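Local coordinates for CDGSH iron-sulfur domain-containing protein 3, mitochondrial (Homo sapiens, PDB 6AVJ), which binds two [2Fe-2S] clusters, can transfer its clusters to the apoferredoxins FDX1 and FDX2, and helps maintain iron homeostasis and normal reactive oxygen species levels in mitochondria, at residues R3-K9 and A86-L92; L16-Y22 and K51-T57; R23-C27 and L47-F52; K32-C36 and L62-K66. The protein carries 2 engineered substitutions. The contacts are given in a common frame with arbitrary orientation. Residue numbers count along the deposited sequence, not the author numbering.

Contact 1. Residues R3-K9 and A86-L92; sequences RSVVALK and AEVGSPL
Val-6, in the t rotamer, is the apolar centre. Its CG2 lies 4.2 Å from Ala-86 CB and 4.3 Å from Leu-92 CB. Val-5 CG1 approaches Pro-91 CD at 4.3 Å. At the surface, the contact joins the loop before strand 12-16 to the tail after helix 81-84, near both chain termini. Residues 87-90 form a type II beta turn, closed by Ser-90 N to Glu-87 O at 3.1 Å. Gly-89 has phi/psi 91/-8, where a CB would jam against the carbonyl O of Val-88. Val-6 N donates to Ser-90 O at 3.0 Å, and its O accepts from Gly-89 N at 2.7 Å. Val-5 and Pro-91 CA atoms are 4.2 Å apart. At the edge, water 1 bridges Ser-4 O and Leu-92 N, 2.9 Å from each. Pro-91 CB lies over one face of the Arg-3 guanidinium, 3.6 Å from CZ. Lys-9 NZ bonds to Gln-84 O. Two backbone hydrogen bonds and a water bridge hold the C-terminal tail, beside apolar contacts of Val-5 and Val-6.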
loop_
_atom_site.group_PDB
_atom_site.type_symbol
_atom_site.label_atom_id
_atom_site.label_comp_id
_atom_site.label_asym_id
_atom_site.label_seq_id
_atom_site.Cartn_x
_atom_site.Cartn_y
_atom_site.Cartn_z
ATOM N N ARG A 3 -13.744 2.640 -3.678
ATOM C CA ARG A 3 -12.571 3.477 -3.962
ATOM C C ARG A 3 -11.442 3.161 -2.970
ATOM O O ARG A 3 -11.695 2.874 -1.811
ATOM C CB ARG A 3 -12.952 4.970 -3.862
ATOM C CG ARG A 3 -14.036 5.379 -4.903
ATOM C CD ARG A 3 -14.413 6.884 -4.858
ATOM N NE ARG A 3 -13.342 7.744 -5.361
ATOM C CZ ARG A 3 -13.294 9.067 -5.203
ATOM N NH1 ARG A 3 -14.264 9.721 -4.558
ATOM N NH2 ARG A 3 -12.259 9.740 -5.689
ATOM N N SER A 4 -10.190 3.216 -3.425
ATOM C CA SER A 4 -9.120 3.132 -2.436
ATOM C C SER A 4 -8.994 4.462 -1.692
ATOM O O SER A 4 -9.408 5.524 -2.168
ATOM C CB SER A 4 -7.787 2.778 -3.098
ATOM O OG SER A 4 -7.446 3.846 -3.966
ATOM N N VAL A 5 -8.369 4.404 -0.531
ATOM C CA VAL A 5 -8.151 5.598 0.279
ATOM C C VAL A 5 -6.664 5.747 0.636
ATOM O O VAL A 5 -5.871 4.805 0.571
ATOM C CB VAL A 5 -9.051 5.567 1.559
ATOM C CG1 VAL A 5 -10.565 5.450 1.159
ATOM C CG2 VAL A 5 -8.648 4.415 2.514
ATOM N N VAL A 6 -6.272 6.977 0.928
ATOM C CA VAL A 6 -4.892 7.281 1.302
ATOM C C VAL A 6 -4.683 6.822 2.751
ATOM O O VAL A 6 -5.339 7.325 3.673
ATOM C CB VAL A 6 -4.616 8.792 1.148
ATOM C CG1 VAL A 6 -3.270 9.163 1.724
ATOM C CG2 VAL A 6 -4.747 9.239 -0.279
ATOM N N ALA A 7 -3.799 5.837 2.958
ATOM C CA ALA A 7 -3.550 5.363 4.327
ATOM C C ALA A 7 -2.557 6.248 5.061
ATOM O O ALA A 7 -2.720 6.526 6.257
ATOM C CB ALA A 7 -3.033 3.915 4.310
ATOM N N LEU A 8 -1.490 6.642 4.381
ATOM C CA LEU A 8 -0.476 7.510 4.950
ATOM C C LEU A 8 0.099 8.275 3.788
ATOM O O LEU A 8 -0.180 7.956 2.627
ATOM C CB LEU A 8 0.632 6.708 5.697
ATOM C CG LEU A 8 0.153 5.831 6.847
ATOM C CD1 LEU A 8 1.101 4.688 7.157
ATOM C CD2 LEU A 8 -0.064 6.741 8.089
ATOM N N LYS A 9 0.958 9.247 4.104
ATOM C CA LYS A 9 1.542 10.130 3.108
ATOM C C LYS A 9 3.041 9.980 2.996
ATOM O O LYS A 9 3.673 10.762 2.293
ATOM C CB LYS A 9 1.216 11.591 3.418
ATOM C CG LYS A 9 -0.230 11.940 3.199
ATOM C CD LYS A 9 -0.381 13.449 3.466
ATOM C CE LYS A 9 -1.787 13.781 3.690
ATOM N NZ LYS A 9 -1.932 15.217 4.151
ATOM N N ALA A 86 -3.790 15.619 0.577
ATOM C CA ALA A 86 -4.931 14.724 0.738
ATOM C C ALA A 86 -5.163 14.443 2.207
ATOM O O ALA A 86 -4.282 14.608 3.040
ATOM C CB ALA A 86 -4.714 13.408 -0.028
ATOM N N GLU A 87 -6.365 13.999 2.534
ATOM C CA GLU A 87 -6.670 13.645 3.908
ATOM C C GLU A 87 -6.536 12.141 4.066
ATOM O O GLU A 87 -7.089 11.383 3.259
ATOM C CB GLU A 87 -8.072 14.103 4.295
ATOM C CG GLU A 87 -8.398 13.818 5.753
ATOM C CD GLU A 87 -9.797 14.252 6.124
ATOM O OE1 GLU A 87 -10.176 15.379 5.737
ATOM O OE2 GLU A 87 -10.518 13.458 6.789
ATOM N N VAL A 88 -5.803 11.700 5.096
ATOM C CA VAL A 88 -5.709 10.265 5.300
ATOM C C VAL A 88 -7.110 9.734 5.546
ATOM O O VAL A 88 -7.935 10.362 6.234
ATOM C CB VAL A 88 -4.744 9.885 6.447
ATOM C CG1 VAL A 88 -3.325 10.380 6.144
ATOM C CG2 VAL A 88 -5.220 10.416 7.782
ATOM N N GLY A 89 -7.395 8.571 4.969
ATOM C CA GLY A 89 -8.685 7.933 5.124
ATOM C C GLY A 89 -9.702 8.298 4.068
ATOM O O GLY A 89 -10.771 7.676 4.015
ATOM N N SER A 90 -9.391 9.258 3.217
ATOM C CA SER A 90 -10.179 9.688 2.073
ATOM C C SER A 90 -9.521 9.313 0.739
ATOM O O SER A 90 -8.291 9.189 0.648
ATOM C CB SER A 90 -10.381 11.218 2.100
ATOM O OG SER A 90 -11.204 11.598 3.202
ATOM N N PRO A 91 -10.324 9.165 -0.315
ATOM C CA PRO A 91 -9.772 8.899 -1.646
ATOM C C PRO A 91 -9.038 10.122 -2.149
ATOM O O PRO A 91 -9.277 11.253 -1.715
ATOM C CB PRO A 91 -11.010 8.578 -2.503
ATOM C CG PRO A 91 -12.187 9.026 -1.726
ATOM C CD PRO A 91 -11.789 9.327 -0.335
ATOM N N LEU A 92 -8.097 9.876 -3.045
ATOM C CA LEU A 92 -7.279 10.964 -3.562
ATOM C C LEU A 92 -8.130 11.808 -4.521
ATOM O O LEU A 92 -9.006 11.313 -5.278
ATOM C CB LEU A 92 -6.019 10.415 -4.262
ATOM C CG LEU A 92 -4.935 11.406 -4.704
ATOM C CD1 LEU A 92 -4.411 12.202 -3.521
ATOM C CD2 LEU A 92 -3.778 10.690 -5.396
ATOM O OXT LEU A 92 -7.955 13.030 -4.510
HETATM O O HOH W 1 -7.355 7.156 -3.462
#

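Contact 2. Residues L16-Y22 and K51-T57; sequences LVAGKTY and KFKAQET
Five direct hydrogen bonds join the segments, four of them backbone to backbone. In the antiparallel pair Tyr-22/Phe-52, Tyr-22 N donates to Phe-52 O at 2.7 Å and Phe-52 N to Tyr-22 O at 2.8 Å. Ala-54 N reaches Lys-20 O at 2.9 Å, and Gly-19 N reaches Ala-54 O at 2.8 Å. Thr-57 OG1 accepts from Ala-18 N at 2.9 Å. Thr-21/Lys-53 is the non-hydrogen-bonded pair, CA atoms 4.2 Å apart. This is the end of the two-stranded sheet 21-24/50-53, consistent with the beta-cap of the NEET fold, as in relatives. A type II turn at 17-20 places Gly-19 at phi/psi 92/-5 and is closed by Lys-20 N to Val-17 O, 3.0 Å. Val-17 N donates to Tyr-22 OH at 2.9 Å. Water 2 joins Gly-19 O (2.9 Å) and Lys-53 NZ (3.1 Å). Glu-56 is salt-bridged to Arg-58. Leu-16 CB touches Ala-54 CB at 3.9 Å. Tyr-22 CB lies over the Phe-52 ring, 3.8 Å from its centroid, a CH-pi contact.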
loop_
_atom_site.group_PDB
_atom_site.type_symbol
_atom_site.label_atom_id
_atom_site.label_comp_id
_atom_site.label_asym_id
_atom_site.label_seq_id
_atom_site.Cartn_x
_atom_site.Cartn_y
_atom_site.Cartn_z
ATOM N N LEU A 16 12.469 -6.880 2.921
ATOM C CA LEU A 16 11.952 -8.093 2.264
ATOM C C LEU A 16 12.943 -9.244 2.354
ATOM O O LEU A 16 14.147 -9.035 2.256
ATOM C CB LEU A 16 11.668 -7.853 0.793
ATOM C CG LEU A 16 10.663 -6.752 0.480
ATOM C CD1 LEU A 16 10.398 -6.694 -1.050
ATOM C CD2 LEU A 16 9.435 -6.909 1.253
ATOM N N VAL A 17 12.414 -10.456 2.505
ATOM C CA VAL A 17 13.189 -11.699 2.663
ATOM C C VAL A 17 12.959 -12.556 1.422
ATOM O O VAL A 17 11.801 -12.855 1.076
ATOM C CB VAL A 17 12.768 -12.447 3.935
ATOM C CG1 VAL A 17 13.397 -13.884 3.956
ATOM C CG2 VAL A 17 13.139 -11.635 5.185
ATOM N N ALA A 18 14.040 -12.863 0.708
ATOM C CA ALA A 18 13.987 -13.675 -0.503
ATOM C C ALA A 18 13.200 -14.956 -0.245
ATOM O O ALA A 18 13.433 -15.660 0.746
ATOM C CB ALA A 18 15.419 -14.007 -0.988
ATOM N N GLY A 19 12.206 -15.199 -1.109
ATOM C CA GLY A 19 11.373 -16.371 -1.043
ATOM C C GLY A 19 10.119 -16.212 -0.238
ATOM O O GLY A 19 9.328 -17.165 -0.140
ATOM N N LYS A 20 9.947 -15.076 0.409
ATOM C CA LYS A 20 8.820 -14.897 1.306
ATOM C C LYS A 20 7.704 -14.229 0.530
ATOM O O LYS A 20 7.961 -13.366 -0.318
ATOM C CB LYS A 20 9.190 -14.061 2.521
ATOM C CG LYS A 20 8.098 -13.985 3.554
ATOM C CD LYS A 20 8.693 -13.494 4.873
ATOM C CE LYS A 20 7.637 -13.091 5.881
ATOM N NZ LYS A 20 8.325 -12.734 7.154
ATOM N N THR A 21 6.486 -14.668 0.792
ATOM C CA THR A 21 5.298 -14.131 0.118
ATOM C C THR A 21 4.694 -13.004 0.935
ATOM O O THR A 21 4.534 -13.125 2.151
ATOM C CB THR A 21 4.239 -15.219 -0.108
ATOM O OG1 THR A 21 4.773 -16.157 -1.027
ATOM C CG2 THR A 21 2.949 -14.620 -0.692
ATOM N N TYR A 22 4.370 -11.904 0.258
ATOM C CA TYR A 22 3.833 -10.712 0.889
ATOM C C TYR A 22 2.520 -10.356 0.206
ATOM O O TYR A 22 2.299 -10.723 -0.958
ATOM C CB TYR A 22 4.818 -9.529 0.789
ATOM C CG TYR A 22 6.143 -9.759 1.508
ATOM C CD1 TYR A 22 7.210 -10.405 0.878
ATOM C CD2 TYR A 22 6.298 -9.396 2.838
ATOM C CE1 TYR A 22 8.411 -10.655 1.555
ATOM C CE2 TYR A 22 7.520 -9.622 3.519
ATOM C CZ TYR A 22 8.560 -10.247 2.865
ATOM O OH TYR A 22 9.743 -10.485 3.541
ATOM N N LYS A 51 -0.628 -9.773 -4.122
ATOM C CA LYS A 51 0.277 -10.796 -3.606
ATOM C C LYS A 51 1.562 -10.794 -4.429
ATOM O O LYS A 51 1.520 -10.750 -5.669
ATOM C CB LYS A 51 -0.392 -12.177 -3.623
ATOM C CG LYS A 51 0.417 -13.282 -2.908
ATOM C CD LYS A 51 -0.360 -14.621 -2.760
ATOM C CE LYS A 51 -0.593 -15.231 -4.105
ATOM N NZ LYS A 51 -1.215 -16.590 -3.981
ATOM N N PHE A 52 2.711 -10.808 -3.743
ATOM C CA PHE A 52 4.001 -10.879 -4.431
ATOM C C PHE A 52 5.009 -11.653 -3.591
ATOM O O PHE A 52 4.925 -11.716 -2.365
ATOM C CB PHE A 52 4.593 -9.511 -4.817
ATOM C CG PHE A 52 5.013 -8.641 -3.647
ATOM C CD1 PHE A 52 4.061 -7.950 -2.907
ATOM C CD2 PHE A 52 6.354 -8.507 -3.290
ATOM C CE1 PHE A 52 4.433 -7.128 -1.854
ATOM C CE2 PHE A 52 6.719 -7.701 -2.199
ATOM C CZ PHE A 52 5.775 -7.013 -1.512
ATOM N N LYS A 53 5.964 -12.258 -4.271
ATOM C CA LYS A 53 6.984 -13.065 -3.603
ATOM C C LYS A 53 8.304 -12.359 -3.824
ATOM O O LYS A 53 8.661 -12.059 -4.966
ATOM C CB LYS A 53 7.065 -14.489 -4.158
ATOM C CG LYS A 53 8.196 -15.331 -3.481
ATOM C CD LYS A 53 8.258 -16.806 -3.927
ATOM C CE LYS A 53 7.127 -17.626 -3.350
ATOM N NZ LYS A 53 7.407 -19.074 -3.532
ATOM N N ALA A 54 9.017 -12.096 -2.750
ATOM C CA ALA A 54 10.260 -11.347 -2.861
ATOM C C ALA A 54 11.307 -12.204 -3.544
ATOM O O ALA A 54 11.506 -13.347 -3.155
ATOM C CB ALA A 54 10.777 -10.941 -1.480
ATOM N N GLN A 55 12.016 -11.634 -4.513
ATOM C CA GLN A 55 13.041 -12.385 -5.222
ATOM C C GLN A 55 14.414 -12.230 -4.590
ATOM O O GLN A 55 15.276 -13.082 -4.815
ATOM C CB GLN A 55 13.097 -11.946 -6.689
ATOM C CG GLN A 55 11.754 -12.092 -7.448
ATOM C CD GLN A 55 11.338 -13.531 -7.657
ATOM O OE1 GLN A 55 11.889 -14.229 -8.510
ATOM N NE2 GLN A 55 10.343 -13.983 -6.892
ATOM N N GLU A 56 14.630 -11.178 -3.799
ATOM C CA GLU A 56 15.920 -10.936 -3.169
ATOM C C GLU A 56 15.707 -10.292 -1.800
ATOM O O GLU A 56 14.668 -9.692 -1.531
ATOM C CB GLU A 56 16.828 -10.106 -4.089
ATOM C CG GLU A 56 16.230 -8.910 -4.683
ATOM C CD GLU A 56 17.158 -8.199 -5.694
ATOM O OE1 GLU A 56 18.015 -8.855 -6.333
ATOM O OE2 GLU A 56 17.015 -6.972 -5.846
ATOM N N THR A 57 16.658 -10.512 -0.899
ATOM C CA THR A 57 16.613 -9.894 0.421
ATOM C C THR A 57 17.173 -8.483 0.296
ATOM O O THR A 57 18.307 -8.303 -0.130
ATOM C CB THR A 57 17.373 -10.734 1.455
ATOM O OG1 THR A 57 16.684 -11.984 1.643
ATOM C CG2 THR A 57 17.469 -9.971 2.841
HETATM O O HOH W 2 9.579 -19.700 -1.462
#

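Contact 3. Residues R23-C27 and L47-F52; sequences RWCVC and LSPLKF. With FES (Fe2/s2 (inorganic) cluster), chain D.
This contact belongs to the first [2Fe-2S] site, where the Cys-X-Cys part of the CDGSH motif follows directly from a strand. Cys-25 SG and Cys-27 SG each bind FE2 at 2.4 Å. Val-26 N and Pro-49 CA lie 3.4 and 3.9 Å from cluster S1. The segments run roughly antiparallel, 151° apart. Trp-24/Leu-50 is a hydrogen-bonded pair: Trp-24 N donates to Leu-50 O at 3.0 Å and Leu-50 N to Trp-24 O at 3.1 Å. Arg-23/Lys-51 is the non-hydrogen-bonded pair, CA atoms 4.4 Å apart. There Lys-51 CD lies over one face of the Arg-23 guanidinium, 3.5 Å from NH2. Beyond the sheet, Val-26 points toward 47-52. Its CG1 meets Leu-50 CB at 3.9 Å and its CG2 Leu-47 CB at 4.1 Å. Cys-27 CB touches Leu-47 CD1 at 3.6 Å. Trp-24, in the t rotamer, has Leu-50 CB at its ring edge, 3.9 Å from CE3. Its NE1 bonds to Cys-63 O of the second site, while Pro-49 rests on helix 39-42 at Phe-41 and the engineered Cys-40.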
loop_
_atom_site.group_PDB
_atom_site.type_symbol
_atom_site.label_atom_id
_atom_site.label_comp_id
_atom_site.label_asym_id
_atom_site.label_seq_id
_atom_site.Cartn_x
_atom_site.Cartn_y
_atom_site.Cartn_z
ATOM N N ARG A 23 1.676 -9.599 0.930
ATOM C CA ARG A 23 0.348 -9.162 0.442
ATOM C C ARG A 23 0.209 -7.668 0.701
ATOM O O ARG A 23 -0.041 -7.242 1.832
ATOM C CB ARG A 23 -0.774 -9.945 1.096
ATOM C CG ARG A 23 -0.828 -11.429 0.610
ATOM C CD ARG A 23 -1.794 -12.272 1.388
ATOM N NE ARG A 23 -1.886 -13.615 0.800
ATOM C CZ ARG A 23 -0.994 -14.588 0.987
ATOM N NH1 ARG A 23 0.066 -14.397 1.765
ATOM N NH2 ARG A 23 -1.158 -15.771 0.402
ATOM N N TRP A 24 0.446 -6.878 -0.333
ATOM C CA TRP A 24 0.442 -5.427 -0.187
ATOM C C TRP A 24 -0.983 -4.893 -0.098
ATOM O O TRP A 24 -1.846 -5.270 -0.889
ATOM C CB TRP A 24 1.121 -4.774 -1.367
ATOM C CG TRP A 24 1.104 -3.246 -1.375
ATOM C CD1 TRP A 24 1.731 -2.438 -0.498
ATOM C CD2 TRP A 24 0.496 -2.393 -2.345
ATOM N NE1 TRP A 24 1.556 -1.123 -0.845
ATOM C CE2 TRP A 24 0.806 -1.074 -1.993
ATOM C CE3 TRP A 24 -0.237 -2.618 -3.514
ATOM C CZ2 TRP A 24 0.320 0.026 -2.728
ATOM C CZ3 TRP A 24 -0.681 -1.553 -4.243
ATOM C CH2 TRP A 24 -0.416 -0.239 -3.845
ATOM N N CYS A 25 -1.228 -3.979 0.826
ATOM C CA CYS A 25 -2.585 -3.465 0.938
ATOM C C CYS A 25 -2.844 -2.498 -0.216
ATOM O O CYS A 25 -2.161 -1.475 -0.362
ATOM C CB CYS A 25 -2.815 -2.807 2.305
ATOM S SG CYS A 25 -4.371 -1.886 2.419
ATOM N N VAL A 26 -3.833 -2.829 -1.046
ATOM C CA VAL A 26 -4.184 -1.945 -2.153
ATOM C C VAL A 26 -5.283 -0.956 -1.776
ATOM O O VAL A 26 -5.462 0.051 -2.485
ATOM C CB VAL A 26 -4.643 -2.749 -3.383
ATOM C CG1 VAL A 26 -3.664 -3.862 -3.727
ATOM C CG2 VAL A 26 -6.058 -3.308 -3.175
ATOM N N CYS A 27 -6.063 -1.245 -0.738
ATOM C CA CYS A 27 -7.303 -0.517 -0.471
ATOM C C CYS A 27 -7.131 0.683 0.462
ATOM O O CYS A 27 -8.030 1.542 0.516
ATOM C CB CYS A 27 -8.379 -1.471 0.102
ATOM S SG CYS A 27 -8.045 -1.961 1.864
ATOM N N LEU A 47 -12.094 -5.273 -3.142
ATOM C CA LEU A 47 -10.659 -5.208 -3.441
ATOM C C LEU A 47 -9.975 -6.374 -2.760
ATOM O O LEU A 47 -10.546 -7.019 -1.884
ATOM C CB LEU A 47 -10.067 -3.871 -2.967
ATOM C CG LEU A 47 -10.699 -2.636 -3.633
ATOM C CD1 LEU A 47 -10.230 -1.331 -2.942
ATOM C CD2 LEU A 47 -10.433 -2.583 -5.142
ATOM N N SER A 48 -8.749 -6.668 -3.186
ATOM C CA SER A 48 -7.993 -7.729 -2.552
ATOM C C SER A 48 -6.502 -7.422 -2.714
ATOM O O SER A 48 -6.133 -6.663 -3.610
ATOM C CB SER A 48 -8.351 -9.104 -3.139
ATOM O OG SER A 48 -7.980 -9.138 -4.470
ATOM N N PRO A 49 -5.645 -7.925 -1.824
ATOM C CA PRO A 49 -4.260 -7.427 -1.768
ATOM C C PRO A 49 -3.438 -7.924 -2.953
ATOM O O PRO A 49 -3.771 -8.923 -3.603
ATOM C CB PRO A 49 -3.738 -7.997 -0.444
ATOM C CG PRO A 49 -4.482 -9.263 -0.292
ATOM C CD PRO A 49 -5.895 -8.894 -0.756
ATOM N N LEU A 50 -2.401 -7.163 -3.273
ATOM C CA LEU A 50 -1.476 -7.509 -4.354
ATOM C C LEU A 50 -0.457 -8.495 -3.796
ATOM O O LEU A 50 0.459 -8.126 -3.057
ATOM C CB LEU A 50 -0.829 -6.247 -4.930
ATOM C CG LEU A 50 0.122 -6.475 -6.137
ATOM C CD1 LEU A 50 -0.709 -6.794 -7.329
ATOM C CD2 LEU A 50 0.937 -5.203 -6.464
ATOM N N LYS A 51 -0.628 -9.773 -4.122
ATOM C CA LYS A 51 0.277 -10.796 -3.606
ATOM C C LYS A 51 1.562 -10.794 -4.429
ATOM O O LYS A 51 1.520 -10.750 -5.669
ATOM C CB LYS A 51 -0.392 -12.177 -3.623
ATOM C CG LYS A 51 0.417 -13.282 -2.908
ATOM C CD LYS A 51 -0.360 -14.621 -2.760
ATOM C CE LYS A 51 -0.593 -15.231 -4.105
ATOM N NZ LYS A 51 -1.215 -16.590 -3.981
ATOM N N PHE A 52 2.711 -10.808 -3.743
ATOM C CA PHE A 52 4.001 -10.879 -4.431
ATOM C C PHE A 52 5.009 -11.653 -3.591
ATOM O O PHE A 52 4.925 -11.716 -2.365
ATOM C CB PHE A 52 4.593 -9.511 -4.817
ATOM C CG PHE A 52 5.013 -8.641 -3.647
ATOM C CD1 PHE A 52 4.061 -7.950 -2.907
ATOM C CD2 PHE A 52 6.354 -8.507 -3.290
ATOM C CE1 PHE A 52 4.433 -7.128 -1.854
ATOM C CE2 PHE A 52 6.719 -7.701 -2.199
ATOM C CZ PHE A 52 5.775 -7.013 -1.512
HETATM FE FE1 FES D . -6.425 -6.100 2.393
HETATM FE FE2 FES D . -6.139 -3.421 2.189
HETATM S S1 FES D . -5.952 -4.872 0.567
HETATM S S2 FES D . -6.532 -4.589 4.007
#

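Contact 4. Residues K32-C36 and L62-K66; sequences KQPFC and LCTCK. With FES (Fe2/s2 (inorganic) cluster), chain E; FES (Fe2/s2 (inorganic) cluster), chain D.
This is a loop-to-loop contact near the centre of the chain, between the two [2Fe-2S] sites. Segment 32-36 leads to helix 39-42. The other segment, 62-66, leaves strand 58-62. They meet along a short front, with the CA atoms of Pro-34 and Thr-64 5.9 Å apart. Lys-32 to Phe-35 form a type VIa beta turn with cis Pro-34, closed by Phe-35 N to Lys-32 O at 3.1 Å. Pro-34 CB packs on Leu-62 CB at 3.7 Å. Phe-35 CE1 touches Leu-62 CD1 at 3.6 Å. Each segment carries part of a CDGSH motif, one cysteine in 32-36 and two in 62-66. The chain holds two such motifs, which give this monomeric NEET protein its two clusters. Cys-36 SG binds FE1 of the first cluster at 2.4 Å, an iron shared with the engineered Cys-40. Cys-63 SG, at 2.3 Å, and Cys-65 SG, at 2.4 Å, bind FE2 of the second, and Thr-64 N lies 3.4 Å from its S1. Lys-66 has left-handed backbone angles (66/13). Its side chain folds back so that NZ donates to Gln-33 OE1 at 2.8 Å and Cys-63 O at 2.9 Å. The same NZ bonds to the backbone O of Cys-25, a ligand of the first cluster. Gln-33 NE2 is held by Ser-30 O. Thr-64 OG1 bonds to Thr-10 O, which ties the second loop to the chain just before strand 12-16.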
loop_
_atom_site.group_PDB
_atom_site.type_symbol
_atom_site.label_atom_id
_atom_site.label_comp_id
_atom_site.label_asym_id
_atom_site.label_seq_id
_atom_site.Cartn_x
_atom_site.Cartn_y
_atom_site.Cartn_z
ATOM N N LYS A 32 -2.327 -2.444 9.532
ATOM C CA LYS A 32 -0.939 -2.924 9.612
ATOM C C LYS A 32 -0.190 -2.553 8.334
ATOM O O LYS A 32 0.419 -3.412 7.672
ATOM C CB LYS A 32 -0.893 -4.444 9.866
ATOM C CG LYS A 32 -1.865 -4.846 11.024
ATOM C CD LYS A 32 -1.288 -5.836 12.016
ATOM C CE LYS A 32 -1.232 -7.253 11.430
ATOM N NZ LYS A 32 -0.527 -8.229 12.349
ATOM N N GLN A 33 -0.229 -1.272 7.983
ATOM C CA GLN A 33 0.357 -0.825 6.742
ATOM C C GLN A 33 1.826 -1.221 6.745
ATOM O O GLN A 33 2.483 -1.154 7.793
ATOM C CB GLN A 33 0.215 0.685 6.573
ATOM C CG GLN A 33 -1.203 1.160 6.226
ATOM C CD GLN A 33 -1.667 0.623 4.880
ATOM O OE1 GLN A 33 -0.852 0.431 3.942
ATOM N NE2 GLN A 33 -2.960 0.343 4.777
ATOM N N PRO A 34 2.390 -1.572 5.580
ATOM C CA PRO A 34 1.866 -1.458 4.199
ATOM C C PRO A 34 1.164 -2.705 3.710
ATOM O O PRO A 34 0.843 -2.798 2.519
ATOM C CB PRO A 34 3.126 -1.259 3.369
ATOM C CG PRO A 34 4.153 -2.038 4.125
ATOM C CD PRO A 34 3.823 -1.932 5.581
ATOM N N PHE A 35 0.934 -3.662 4.590
ATOM C CA PHE A 35 0.433 -4.980 4.209
ATOM C C PHE A 35 -1.032 -5.150 4.590
ATOM O O PHE A 35 -1.551 -4.474 5.476
ATOM C CB PHE A 35 1.275 -6.092 4.892
ATOM C CG PHE A 35 2.740 -6.025 4.537
ATOM C CD1 PHE A 35 3.143 -6.243 3.244
ATOM C CD2 PHE A 35 3.701 -5.724 5.504
ATOM C CE1 PHE A 35 4.475 -6.177 2.899
ATOM C CE2 PHE A 35 5.019 -5.656 5.183
ATOM C CZ PHE A 35 5.416 -5.870 3.869
ATOM N N CYS A 36 -1.677 -6.093 3.920
ATOM C CA CYS A 36 -3.085 -6.419 4.152
ATOM C C CYS A 36 -3.297 -7.086 5.519
ATOM O O CYS A 36 -2.514 -7.936 5.941
ATOM C CB CYS A 36 -3.556 -7.325 3.018
ATOM S SG CYS A 36 -5.191 -7.995 3.072
ATOM N N LEU A 62 7.584 0.566 0.470
ATOM C CA LEU A 62 6.254 0.203 -0.029
ATOM C C LEU A 62 5.264 1.356 0.105
ATOM O O LEU A 62 5.271 2.098 1.083
ATOM C CB LEU A 62 5.719 -1.042 0.698
ATOM C CG LEU A 62 6.582 -2.308 0.417
ATOM C CD1 LEU A 62 6.107 -3.535 1.107
ATOM C CD2 LEU A 62 6.832 -2.529 -1.063
ATOM N N CYS A 63 4.372 1.462 -0.872
ATOM C CA CYS A 63 3.492 2.616 -0.977
ATOM C C CYS A 63 2.348 2.509 0.026
ATOM O O CYS A 63 1.697 1.447 0.161
ATOM C CB CYS A 63 2.953 2.702 -2.412
ATOM S SG CYS A 63 1.688 3.948 -2.652
ATOM N N THR A 64 2.115 3.612 0.728
ATOM C CA THR A 64 1.024 3.766 1.679
ATOM C C THR A 64 -0.045 4.751 1.202
ATOM O O THR A 64 -1.195 4.655 1.644
ATOM C CB THR A 64 1.562 4.272 3.025
ATOM O OG1 THR A 64 2.276 5.495 2.778
ATOM C CG2 THR A 64 2.495 3.269 3.696
ATOM N N CYS A 65 0.310 5.717 0.352
ATOM C CA CYS A 65 -0.713 6.641 -0.196
ATOM C C CYS A 65 -1.642 5.974 -1.195
ATOM O O CYS A 65 -2.729 6.517 -1.479
ATOM C CB CYS A 65 -0.061 7.842 -0.854
ATOM S SG CYS A 65 0.748 7.477 -2.495
ATOM N N LYS A 66 -1.256 4.789 -1.680
ATOM C CA LYS A 66 -1.923 3.899 -2.614
ATOM C C LYS A 66 -2.059 4.484 -4.018
ATOM O O LYS A 66 -2.728 3.880 -4.865
ATOM C CB LYS A 66 -3.294 3.428 -2.096
ATOM C CG LYS A 66 -3.255 2.836 -0.653
ATOM C CD LYS A 66 -2.101 1.853 -0.468
ATOM C CE LYS A 66 -2.045 1.282 0.940
ATOM N NZ LYS A 66 -0.806 0.422 1.113
HETATM FE FE1 FES E . 5.217 6.956 -2.162
HETATM FE FE2 FES E . 2.616 6.023 -2.393
HETATM S S1 FES E . 3.844 6.259 -0.553
HETATM S S2 FES E . 4.016 6.640 -3.986
HETATM FE FE1 FES D . -6.425 -6.100 2.393
HETATM FE FE2 FES D . -6.139 -3.421 2.189
HETATM S S1 FES D . -5.952 -4.872 0.567
HETATM S S2 FES D . -6.532 -4.589 4.007
#

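Overall arrangement
From the N terminus, residues 3-9 open contact 1, which closes only at the C-terminal tail and so encloses all the others. Contact 2 begins next at 16-22, and 23-27 follows on the same strand. Contacts 2 and 3 share strands 21-24 and 50-53, and the loop closed by contact 3 lies within that of contact 2. Contact 4 starts inside both loops at 32-36 and ends beyond them at 62-66, so it crosses both. It joins the two cluster loops. Val-5 N to Cys-27 O and Ala-7 N to Thr-64 O tie contact 1 to contacts 3 and 4. Contacts 1 and 2 lie on opposite sides of the chain's centre, with centres about 26 Å apart.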